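Local coordinates for protein ABC-type phosphate transport system, periplasmic component (Lactobacillus brevis, PDB 4ECF) that probably binds phosphate outside the cell membrane as the solute-binding component of a PstSACB-type ABC importer, at residues 89-94 and 110-115; 162-167 and 179-184. All coordinates share one frame; numbering follows the deposited sequence. Where two conformers were deposited one is given.

Contact 1. Residues 89-94 and 110-115; sequences KKVGVK and TNWKEV
Val-91 sits over one face of the Trp-112 indole: its CB stands 3.6 Å from the centroid of the five-membered ring, only 5° off the ring normal, a CH-pi contact. Its two methyls spread over the same face, CG1 reaching NE1 of Trp-112 at 3.6 Å and CG2 lying nearer the bond shared by the two rings. The other apolar contacts come from Val-93. Its CG2 meets CZ3 of Trp-112 at 3.7 Å, the two side chains crossing at about a right angle, while CG1, placed anti to the carbonyl carbon (chi1 -51°), turns to Val-115 and approaches its CG2 at 4.2 Å. Within 110-115, Asn-111 OD1 takes the N-H of Lys-113 at 2.8 Å in its carbonyl plane, an Asx turn leading into the 3-10 turn 112-114, and Glu-114 OE2 accepts from the N of Thr-110 and of Asn-111, both on one face of the carboxylate. The indole N-H is spent on Gly-168 O. Replacing Trp-112 with an alanine would probably strip Val-91 of its aromatic cover and leave Gly-168 O without this donor. The two loops are thus joined by an apolar seam, while hydrogen bonds shape the turn that presents the indole.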
loop_
_atom_site.group_PDB
_atom_site.type_symbol
_atom_site.label_atom_id
_atom_site.label_comp_id
_atom_site.label_asym_id
_atom_site.label_seq_id
_atom_site.Cartn_x
_atom_site.Cartn_y
_atom_site.Cartn_z
ATOM N N LYS A 89 18.888 -0.105 8.952
ATOM C CA LYS A 89 19.677 -1.346 8.908
ATOM C C LYS A 89 20.569 -1.608 10.128
ATOM O O LYS A 89 21.058 -2.725 10.311
ATOM C CB LYS A 89 20.510 -1.364 7.615
ATOM C CG LYS A 89 19.670 -1.530 6.370
ATOM C CD LYS A 89 20.495 -1.738 5.100
ATOM C CE LYS A 89 21.481 -0.601 4.857
ATOM N NZ LYS A 89 22.290 -0.826 3.618
ATOM N N LYS A 90 20.771 -0.601 10.978
ATOM C CA LYS A 90 21.594 -0.753 12.161
ATOM C C LYS A 90 20.815 -1.001 13.468
ATOM O O LYS A 90 21.430 -1.016 14.544
ATOM C CB LYS A 90 22.553 0.444 12.286
ATOM C CG LYS A 90 23.480 0.584 11.092
ATOM C CD LYS A 90 24.609 1.572 11.370
ATOM C CE LYS A 90 25.197 2.157 10.087
ATOM N NZ LYS A 90 25.788 1.138 9.171
ATOM N N VAL A 91 19.499 -1.259 13.424
ATOM C CA VAL A 91 18.760 -1.407 14.705
ATOM C C VAL A 91 19.054 -2.741 15.409
ATOM O O VAL A 91 18.744 -2.888 16.596
ATOM C CB VAL A 91 17.237 -1.170 14.604
ATOM C CG1 VAL A 91 16.927 0.164 13.911
ATOM C CG2 VAL A 91 16.496 -2.326 13.940
ATOM N N GLY A 92 19.626 -3.702 14.676
ATOM C CA GLY A 92 20.066 -4.969 15.273
ATOM C C GLY A 92 19.018 -6.074 15.377
ATOM O O GLY A 92 19.226 -7.016 16.139
ATOM N N VAL A 93 17.891 -5.932 14.669
ATOM C CA VAL A 93 16.877 -6.980 14.605
ATOM C C VAL A 93 16.319 -7.111 13.204
ATOM O O VAL A 93 16.282 -6.145 12.407
ATOM C CB VAL A 93 15.701 -6.786 15.588
ATOM C CG1 VAL A 93 16.214 -6.529 17.012
ATOM C CG2 VAL A 93 14.831 -5.651 15.124
ATOM N N LYS A 94 15.865 -8.323 12.924
ATOM C CA LYS A 94 15.273 -8.699 11.655
ATOM C C LYS A 94 13.872 -9.293 11.789
ATOM O O LYS A 94 13.226 -9.593 10.780
ATOM C CB LYS A 94 16.199 -9.694 10.929
ATOM C CG LYS A 94 17.506 -9.046 10.487
ATOM C CD LYS A 94 18.259 -9.857 9.457
ATOM C CE LYS A 94 19.633 -9.232 9.225
ATOM N NZ LYS A 94 19.994 -9.219 7.780
ATOM N N THR A 110 10.760 1.388 24.118
ATOM C CA THR A 110 11.349 2.624 23.560
ATOM C C THR A 110 12.821 2.493 23.117
ATOM O O THR A 110 13.376 3.430 22.584
ATOM C CB THR A 110 11.266 3.781 24.582
ATOM O OG1 THR A 110 11.972 3.412 25.757
ATOM C CG2 THR A 110 9.784 4.121 24.911
ATOM N N ASN A 111 13.443 1.348 23.374
ATOM C CA ASN A 111 14.816 1.067 22.984
ATOM C C ASN A 111 14.891 -0.326 22.318
ATOM O O ASN A 111 14.292 -1.311 22.786
ATOM C CB ASN A 111 15.700 1.165 24.226
ATOM C CG ASN A 111 17.170 1.125 23.895
ATOM O OD1 ASN A 111 17.662 0.118 23.396
ATOM N ND2 ASN A 111 17.911 2.213 24.244
ATOM N N TRP A 112 15.619 -0.435 21.209
ATOM C CA TRP A 112 15.746 -1.693 20.512
ATOM C C TRP A 112 16.372 -2.813 21.341
ATOM O O TRP A 112 16.134 -3.995 21.098
ATOM C CB TRP A 112 16.563 -1.491 19.236
ATOM C CG TRP A 112 15.794 -0.744 18.196
ATOM C CD1 TRP A 112 15.938 0.577 17.812
ATOM C CD2 TRP A 112 14.700 -1.269 17.408
ATOM N NE1 TRP A 112 15.029 0.910 16.857
ATOM C CE2 TRP A 112 14.249 -0.164 16.558
ATOM C CE3 TRP A 112 14.072 -2.489 17.318
ATOM C CZ2 TRP A 112 13.196 -0.309 15.684
ATOM C CZ3 TRP A 112 13.022 -2.636 16.402
ATOM C CH2 TRP A 112 12.603 -1.563 15.615
ATOM N N LYS A 113 17.132 -2.477 22.376
ATOM C CA LYS A 113 17.715 -3.520 23.190
ATOM C C LYS A 113 16.648 -4.381 23.882
ATOM O O LYS A 113 16.907 -5.523 24.237
ATOM C CB LYS A 113 18.644 -2.908 24.257
ATOM C CG LYS A 113 19.398 -3.968 25.074
ATOM C CD LYS A 113 20.351 -3.336 26.074
ATOM C CE LYS A 113 21.082 -4.384 26.911
ATOM N NZ LYS A 113 21.970 -3.757 27.935
ATOM N N GLU A 114 15.462 -3.811 24.075
ATOM C CA GLU A 114 14.359 -4.488 24.728
ATOM C C GLU A 114 13.833 -5.651 23.885
ATOM O O GLU A 114 13.133 -6.525 24.409
ATOM C CB GLU A 114 13.211 -3.513 25.000
ATOM C CG GLU A 114 13.597 -2.393 25.964
ATOM C CD GLU A 114 12.453 -1.428 26.215
ATOM O OE1 GLU A 114 11.478 -1.862 26.858
ATOM O OE2 GLU A 114 12.510 -0.240 25.776
ATOM N N VAL A 115 14.178 -5.671 22.607
ATOM C CA VAL A 115 13.718 -6.716 21.720
ATOM C C VAL A 115 14.920 -7.436 21.084
ATOM O O VAL A 115 14.792 -8.075 20.064
ATOM C CB VAL A 115 12.729 -6.208 20.647
ATOM C CG1 VAL A 115 11.441 -5.723 21.258
ATOM C CG2 VAL A 115 13.335 -5.099 19.771
#

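Contact 2. Residues 162-167 and 179-184; sequences IVATTP and NKTVQA. With EDO (1,2-ethanediol), chain K.
Ala-164 points its CB at the turn 179-182, meeting Thr-181 O at 3.5 Å and Thr-181 CB at 3.8 Å. Beside it, the side chains of Val-163 and Val-182 cross at about a right angle and touch through their CG1 methyls, 3.9 Å apart. Val-163 reaches across because its CG1 is anti to the backbone N (chi1 166°); CG1 of Val-182 also packs against the CB and backbone N of Ala-164. The Thr-181 hydroxyl is directed back into its own turn, where OG1 donates to a lone pair of Asn-179 OD1 at 2.5 Å. That oxygen also accepts from the N of Thr-181, which lies above its carbonyl plane, so two bonds grip it; the one from the backbone N makes an Asx turn inside the type I turn. A water donates to both Ala-164 O (3.0 Å) and Thr-181 O (2.8 Å), bridging helix end and turn. A 1,2-ethanediol, probably from the crystallisation liquor, adds a weak bond to Ala-164 O and rests on Pro-167. The last turn of helix 156-165 is in this way set against the entry to strand 183-187, and Ile-86 of the adjoining strand 73-87 packs against both Val-163 and Val-182.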
loop_
_atom_site.group_PDB
_atom_site.type_symbol
_atom_site.label_atom_id
_atom_site.label_comp_id
_atom_site.label_asym_id
_atom_site.label_seq_id
_atom_site.Cartn_x
_atom_site.Cartn_y
_atom_site.Cartn_z
ATOM N N ILE A 162 13.589 8.354 4.897
ATOM C CA ILE A 162 13.815 8.785 6.265
ATOM C C ILE A 162 14.231 7.581 7.122
ATOM O O ILE A 162 15.132 7.683 7.970
ATOM C CB ILE A 162 12.563 9.475 6.857
ATOM C CG1 ILE A 162 12.331 10.830 6.175
ATOM C CG2 ILE A 162 12.699 9.637 8.371
ATOM C CD1 ILE A 162 13.347 11.887 6.536
ATOM N N VAL A 163 13.598 6.431 6.905
ATOM C CA VAL A 163 14.001 5.227 7.657
ATOM C C VAL A 163 15.450 4.871 7.353
ATOM O O VAL A 163 16.218 4.558 8.256
ATOM C CB VAL A 163 13.030 4.023 7.414
ATOM C CG1 VAL A 163 13.627 2.683 7.898
ATOM C CG2 VAL A 163 11.700 4.308 8.104
ATOM N N ALA A 164 15.828 4.964 6.072
ATOM C CA ALA A 164 17.179 4.616 5.645
ATOM C C ALA A 164 18.257 5.406 6.356
ATOM O O ALA A 164 19.289 4.844 6.731
ATOM C CB ALA A 164 17.316 4.764 4.125
ATOM N N THR A 165 18.016 6.701 6.565
ATOM C CA THR A 165 19.025 7.599 7.107
ATOM C C THR A 165 18.882 7.938 8.567
ATOM O O THR A 165 19.729 8.652 9.102
ATOM C CB THR A 165 18.995 8.913 6.295
ATOM O OG1 THR A 165 17.729 9.576 6.467
ATOM C CG2 THR A 165 19.226 8.611 4.824
ATOM N N THR A 166 17.843 7.427 9.236
ATOM C CA THR A 166 17.573 7.814 10.619
ATOM C C THR A 166 17.869 6.684 11.599
ATOM O O THR A 166 17.136 5.665 11.624
ATOM C CB THR A 166 16.122 8.253 10.818
ATOM O OG1 THR A 166 15.818 9.331 9.927
ATOM C CG2 THR A 166 15.868 8.686 12.273
ATOM N N PRO A 167 18.922 6.846 12.426
ATOM C CA PRO A 167 19.217 5.824 13.398
ATOM C C PRO A 167 17.994 5.477 14.238
ATOM O O PRO A 167 17.270 6.375 14.678
ATOM C CB PRO A 167 20.300 6.479 14.293
ATOM C CG PRO A 167 20.994 7.441 13.378
ATOM C CD PRO A 167 19.916 7.941 12.457
ATOM N N ASN A 179 13.966 -1.915 -0.565
ATOM C CA ASN A 179 15.249 -2.013 -1.271
ATOM C C ASN A 179 16.411 -2.093 -0.277
ATOM O O ASN A 179 16.189 -2.135 0.942
ATOM C CB ASN A 179 15.416 -0.854 -2.298
ATOM C CG ASN A 179 15.634 0.530 -1.659
ATOM O OD1 ASN A 179 16.042 0.658 -0.516
ATOM N ND2 ASN A 179 15.388 1.580 -2.443
ATOM N N LYS A 180 17.640 -2.091 -0.799
ATOM C CA LYS A 180 18.857 -2.293 -0.013
ATOM C C LYS A 180 19.142 -1.218 1.030
ATOM O O LYS A 180 19.983 -1.426 1.912
ATOM C CB LYS A 180 20.085 -2.381 -0.941
ATOM C CG LYS A 180 20.163 -3.642 -1.786
ATOM C CD LYS A 180 21.468 -3.711 -2.582
ATOM C CE LYS A 180 21.503 -2.714 -3.733
ATOM N NZ LYS A 180 20.477 -3.012 -4.772
ATOM N N THR A 181 18.462 -0.072 0.948
ATOM C CA THR A 181 18.692 1.003 1.917
ATOM C C THR A 181 17.983 0.771 3.266
ATOM O O THR A 181 18.303 1.435 4.242
ATOM C CB THR A 181 18.259 2.376 1.363
ATOM O OG1 THR A 181 16.848 2.378 1.169
ATOM C CG2 THR A 181 18.961 2.687 0.012
ATOM N N VAL A 182 17.026 -0.155 3.286
ATOM C CA VAL A 182 16.266 -0.483 4.505
ATOM C C VAL A 182 16.144 -2.001 4.707
ATOM O O VAL A 182 16.461 -2.780 3.798
ATOM C CB VAL A 182 14.862 0.167 4.481
ATOM C CG1 VAL A 182 14.974 1.694 4.418
ATOM C CG2 VAL A 182 14.035 -0.360 3.310
ATOM N N GLN A 183 15.684 -2.400 5.895
ATOM C CA GLN A 183 15.525 -3.798 6.258
ATOM C C GLN A 183 14.061 -4.087 6.542
ATOM O O GLN A 183 13.500 -3.504 7.464
ATOM C CB GLN A 183 16.410 -4.131 7.473
ATOM C CG GLN A 183 16.106 -5.460 8.176
ATOM C CD GLN A 183 16.678 -6.640 7.424
ATOM O OE1 GLN A 183 17.892 -6.781 7.353
ATOM N NE2 GLN A 183 15.808 -7.509 6.869
ATOM N N ALA A 184 13.432 -4.961 5.752
ATOM C CA ALA A 184 12.081 -5.470 6.048
ATOM C C ALA A 184 12.157 -6.428 7.207
ATOM O O ALA A 184 13.040 -7.281 7.271
ATOM C CB ALA A 184 11.453 -6.206 4.846
HETATM C C1 EDO K . 22.475 5.619 10.561
HETATM O O1 EDO K . 22.082 4.394 11.196
HETATM C C2 EDO K . 22.862 5.370 9.110
HETATM O O2 EDO K . 21.802 4.674 8.449
HETATM O O HOH W 1 19.271 1.882 6.880
#

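The contacts follow one another along the chain: contact 1 closes before contact 2 opens, and their centres lie 13 Å apart on the same side of the chain's centre. Strand 73-87 connects them. It runs into loop 89-94 of contact 1 and pairs antiparallel with strand 183-187, which begins in contact 2. Two lysines of contact 1 reach over to contact 2: NZ of Lys-89 probably hydrogen-bonds to Lys-180 O at 2.9 Å, and that of Lys-94 makes a weak bond to Gln-183 OE1. Asn-88, just before contact 1, also bonds to Val-163 O. Contact 2 thus lies against these paired strands of the mixed sheet and contact 1 in loops farther from the chain's centre, both within the PBP superfamily domain.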